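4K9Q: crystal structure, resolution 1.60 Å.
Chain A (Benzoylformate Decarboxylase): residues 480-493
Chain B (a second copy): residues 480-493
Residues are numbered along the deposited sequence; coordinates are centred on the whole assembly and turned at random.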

# COMPACT_ATOMS: atom_id res chain seq x y z
N PRO A 480 6.30 -37.62 -13.20
CA PRO A 480 5.98 -38.67 -14.17
C PRO A 480 4.84 -38.28 -15.10
O PRO A 480 4.05 -37.37 -14.81
CB PRO A 480 5.54 -39.83 -13.28
CG PRO A 480 4.93 -39.14 -12.10
CD PRO A 480 5.85 -37.97 -11.85
N GLY A 481 4.75 -38.98 -16.23
CA GLY A 481 3.60 -38.85 -17.10
C GLY A 481 3.41 -37.55 -17.85
O GLY A 481 2.27 -37.19 -18.14
N LEU A 482 4.48 -36.84 -18.18
CA LEU A 482 4.35 -35.68 -19.08
C LEU A 482 4.82 -36.07 -20.47
O LEU A 482 5.90 -36.64 -20.63
CB LEU A 482 5.19 -34.50 -18.60
CG LEU A 482 4.79 -33.90 -17.26
CD1 LEU A 482 5.87 -32.93 -16.80
CD2 LEU A 482 3.44 -33.22 -17.38
N ASP A 483 3.99 -35.79 -21.47
CA ASP A 483 4.38 -36.03 -22.86
C ASP A 483 4.70 -34.67 -23.46
O ASP A 483 3.82 -33.95 -23.93
CB ASP A 483 3.27 -36.72 -23.65
CG ASP A 483 3.70 -37.09 -25.08
OD1 ASP A 483 4.69 -36.51 -25.59
OD2 ASP A 483 3.05 -37.96 -25.70
N ILE A 484 5.97 -34.31 -23.41
CA ILE A 484 6.38 -32.99 -23.82
C ILE A 484 6.37 -32.85 -25.35
O ILE A 484 6.16 -31.76 -25.86
CB ILE A 484 7.74 -32.64 -23.19
CG1 ILE A 484 7.59 -32.68 -21.66
CG2 ILE A 484 8.22 -31.27 -23.66
CD1 ILE A 484 8.84 -32.31 -20.89
N VAL A 485 6.57 -33.95 -26.07
CA VAL A 485 6.40 -33.91 -27.52
C VAL A 485 4.99 -33.47 -27.87
O VAL A 485 4.79 -32.60 -28.72
CB VAL A 485 6.71 -35.28 -28.16
CG1 VAL A 485 6.36 -35.27 -29.65
CG2 VAL A 485 8.18 -35.65 -27.93
N ALA A 486 4.00 -34.04 -27.18
CA ALA A 486 2.61 -33.65 -27.40
C ALA A 486 2.35 -32.19 -27.07
O ALA A 486 1.51 -31.55 -27.70
CB ALA A 486 1.66 -34.57 -26.61
N GLN A 487 3.07 -31.64 -26.08
CA GLN A 487 2.95 -30.21 -25.75
C GLN A 487 3.39 -29.32 -26.92
O GLN A 487 2.72 -28.34 -27.24
CB GLN A 487 3.72 -29.85 -24.48
CG GLN A 487 3.14 -30.49 -23.23
CD GLN A 487 3.91 -30.16 -21.96
OE1 GLN A 487 5.11 -29.90 -21.98
NE2 GLN A 487 3.20 -30.19 -20.84
N GLY A 488 4.50 -29.68 -27.55
CA GLY A 488 4.95 -28.98 -28.74
C GLY A 488 3.93 -29.06 -29.87
O GLY A 488 3.60 -28.06 -30.50
N LYS A 489 3.41 -30.26 -30.11
CA LYS A 489 2.40 -30.50 -31.14
C LYS A 489 1.14 -29.68 -30.87
O LYS A 489 0.52 -29.14 -31.79
CB LYS A 489 2.08 -31.99 -31.22
CG LYS A 489 1.03 -32.35 -32.27
CD LYS A 489 0.75 -33.85 -32.26
CE LYS A 489 -0.33 -34.22 -33.27
NZ LYS A 489 -0.54 -35.70 -33.35
N ALA A 490 0.77 -29.58 -29.60
CA ALA A 490 -0.44 -28.87 -29.19
C ALA A 490 -0.45 -27.43 -29.71
O ALA A 490 -1.50 -26.90 -30.06
CB ALA A 490 -0.57 -28.89 -27.67
N TYR A 491 0.72 -26.81 -29.75
CA TYR A 491 0.82 -25.40 -30.13
C TYR A 491 1.39 -25.21 -31.53
O TYR A 491 1.66 -24.08 -31.95
CB TYR A 491 1.63 -24.62 -29.10
CG TYR A 491 0.91 -24.55 -27.78
CD1 TYR A 491 -0.31 -23.88 -27.68
CD2 TYR A 491 1.42 -25.17 -26.66
CE1 TYR A 491 -0.99 -23.83 -26.49
CE2 TYR A 491 0.74 -25.11 -25.45
CZ TYR A 491 -0.46 -24.44 -25.38
OH TYR A 491 -1.15 -24.38 -24.19
N GLY A 492 1.60 -26.32 -32.23
CA GLY A 492 1.99 -26.29 -33.64
C GLY A 492 3.48 -26.27 -33.92
O GLY A 492 3.90 -26.07 -35.07
N ALA A 493 4.30 -26.50 -32.90
CA ALA A 493 5.75 -26.54 -33.10
C ALA A 493 6.21 -27.87 -33.69
O ALA A 493 5.56 -28.90 -33.51
CB ALA A 493 6.48 -26.28 -31.78
N PRO B 480 -6.30 -19.92 -34.54
CA PRO B 480 -5.98 -21.06 -35.39
C PRO B 480 -4.84 -21.90 -34.84
O PRO B 480 -4.05 -21.45 -34.00
CB PRO B 480 -5.54 -20.40 -36.70
CG PRO B 480 -4.93 -19.11 -36.23
CD PRO B 480 -5.85 -18.65 -35.14
N GLY B 481 -4.75 -23.14 -35.32
CA GLY B 481 -3.60 -23.97 -35.03
C GLY B 481 -3.41 -24.47 -33.62
O GLY B 481 -2.27 -24.69 -33.21
N LEU B 482 -4.48 -24.66 -32.85
CA LEU B 482 -4.36 -25.33 -31.55
C LEU B 482 -4.82 -26.77 -31.68
O LEU B 482 -5.90 -27.03 -32.20
CB LEU B 482 -5.19 -24.64 -30.48
CG LEU B 482 -4.80 -23.22 -30.13
CD1 LEU B 482 -5.87 -22.58 -29.27
CD2 LEU B 482 -3.44 -23.21 -29.44
N ASP B 483 -3.99 -27.70 -31.22
CA ASP B 483 -4.38 -29.11 -31.19
C ASP B 483 -4.70 -29.45 -29.75
O ASP B 483 -3.82 -29.78 -28.95
CB ASP B 483 -3.27 -30.02 -31.73
CG ASP B 483 -3.70 -31.49 -31.83
OD1 ASP B 483 -4.69 -31.89 -31.17
OD2 ASP B 483 -3.05 -32.26 -32.57
N ILE B 484 -5.97 -29.33 -29.41
CA ILE B 484 -6.38 -29.50 -28.03
C ILE B 484 -6.37 -30.97 -27.61
O ILE B 484 -6.16 -31.27 -26.44
CB ILE B 484 -7.74 -28.81 -27.80
CG1 ILE B 484 -7.59 -27.32 -28.12
CG2 ILE B 484 -8.22 -29.02 -26.37
CD1 ILE B 484 -8.84 -26.49 -27.90
N VAL B 485 -6.57 -31.88 -28.56
CA VAL B 485 -6.41 -33.31 -28.26
C VAL B 485 -4.99 -33.56 -27.75
O VAL B 485 -4.79 -34.24 -26.74
CB VAL B 485 -6.71 -34.18 -29.48
CG1 VAL B 485 -6.36 -35.65 -29.20
CG2 VAL B 485 -8.18 -34.02 -29.88
N ALA B 486 -4.00 -32.99 -28.44
CA ALA B 486 -2.61 -33.13 -28.02
C ALA B 486 -2.35 -32.54 -26.64
O ALA B 486 -1.51 -33.05 -25.90
CB ALA B 486 -1.67 -32.53 -29.06
N GLN B 487 -3.07 -31.47 -26.29
CA GLN B 487 -2.95 -30.88 -24.94
C GLN B 487 -3.39 -31.87 -23.86
O GLN B 487 -2.72 -32.00 -22.83
CB GLN B 487 -3.72 -29.56 -24.82
CG GLN B 487 -3.14 -28.46 -25.68
CD GLN B 487 -3.91 -27.14 -25.59
OE1 GLN B 487 -5.11 -27.11 -25.34
NE2 GLN B 487 -3.20 -26.05 -25.83
N GLY B 488 -4.50 -32.55 -24.09
CA GLY B 488 -4.95 -33.59 -23.18
C GLY B 488 -3.93 -34.71 -23.05
O GLY B 488 -3.60 -35.15 -21.95
N LYS B 489 -3.41 -35.17 -24.19
CA LYS B 489 -2.41 -36.23 -24.23
C LYS B 489 -1.14 -35.81 -23.48
O LYS B 489 -0.52 -36.61 -22.78
CB LYS B 489 -2.08 -36.59 -25.68
CG LYS B 489 -1.03 -37.68 -25.85
CD LYS B 489 -0.75 -37.95 -27.32
CE LYS B 489 0.32 -39.01 -27.50
NZ LYS B 489 0.54 -39.37 -28.93
N ALA B 490 -0.77 -34.54 -23.62
CA ALA B 490 0.44 -34.02 -22.99
C ALA B 490 0.45 -34.26 -21.48
O ALA B 490 1.50 -34.51 -20.89
CB ALA B 490 0.57 -32.53 -23.29
N TYR B 491 -0.72 -34.18 -20.86
CA TYR B 491 -0.82 -34.30 -19.41
C TYR B 491 -1.39 -35.64 -18.96
O TYR B 491 -1.66 -35.84 -17.77
CB TYR B 491 -1.63 -33.14 -18.83
CG TYR B 491 -0.91 -31.83 -19.00
CD1 TYR B 491 0.31 -31.61 -18.37
CD2 TYR B 491 -1.42 -30.84 -19.82
CE1 TYR B 491 0.99 -30.43 -18.53
CE2 TYR B 491 -0.74 -29.64 -19.99
CZ TYR B 491 0.46 -29.45 -19.34
OH TYR B 491 1.15 -28.27 -19.50
N GLY B 492 -1.60 -36.53 -19.92
CA GLY B 492 -1.99 -37.91 -19.63
C GLY B 492 -3.49 -38.19 -19.57
O GLY B 492 -3.90 -39.28 -19.15
N ALA B 493 -4.30 -37.23 -19.98
CA ALA B 493 -5.75 -37.42 -19.98
C ALA B 493 -6.21 -38.25 -21.18
O ALA B 493 -5.56 -38.26 -22.22
CB ALA B 493 -6.48 -36.08 -19.97
O HOH W 1 0.09 -37.57 -16.40
O HOH W 2 1.41 -38.16 -20.67
O HOH W 3 3.50 -37.98 -28.34
O HOH W 4 -1.41 -27.35 -33.69
O HOH W 5 -3.50 -34.86 -32.10
O HOH W 6 -0.09 -23.04 -33.90

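The most unusual feature of this contact is that each helix is joined to its partner by a main-chain hydrogen bond: A:Asp483 N donates to B:Ala490 O across 2.9 Å, almost straight at 174°, and the exact two-fold axis repeats the bond from B:Asp483 to A:Ala490. Helices usually meet through side chains because their backbone groups are spent internally. Here the donor lies just before the first turn of one helix and the acceptor near the last turn of the other, where such groups lack partners within the helix. The N-to-C directions differ by 159°, so the nearly antiparallel pair brings each beginning to the other's end. The same carbonyl, B:Ala490 O, also lies 3.6 Å from A:Leu482 CA in a CA-H...O contact.

A:Asp483 suits this place doubly. While its backbone N–H reaches across, its side chain caps its own helix, OD1 accepting from A:Ala486 N at 3.0 Å. The other oxygen, OD2, faces B:Lys489, but 4.3 Å separates A:Asp483 OD2 from B:Lys489 NZ, too far for a salt bridge. Water 3 spans the gap, donating to A:Asp483 OD2 at 2.7 Å and accepting a weak bond from B:Lys489 NZ at 3.3 Å. The lysine, extended with all four chi angles t, also lays its aliphatic chain alongside the aspartate.

Between the helices, alanine permits an axis separation of only 7.7 Å. A:Ala486 CB points toward the other stretch and sits 3.6 Å from B:Ala486 O and 4.0 Å from B:Ala490 CB, so its methyl packs against backbone as well as side chain. A:Ala490, the residue with the most area covered on its chain, brings its CB to 3.3 Å from B:Gln487 CG.

A:Leu482 starts away from the partner, yet its branched apolar end returns, packing CD2 3.7 Å from B:Tyr491 CD1 at the ring edge. Glutamine is long enough for A:Gln487 NE2 to come within 3.1 Å of B:Tyr491 OH, but the angle is too poor for a hydrogen bond; both atoms are satisfied elsewhere in the structure.

Glycines suit the turns on each side of the helix. A:Gly481 has a positive phi of 69°, which favours glycine, and its carbonyl receives two waters: water 1 links A:Gly481 O to B:Tyr491 O, at 2.8 Å from each, and water 2 donates to A:Gly481 O at 2.8 Å and B:Lys489 O at 3.3 Å. At A:Gly492 the backbone angles would jam a CB against the preceding carbonyl, and an ideal CB would also lie 3.8 Å from B:Gly481 O.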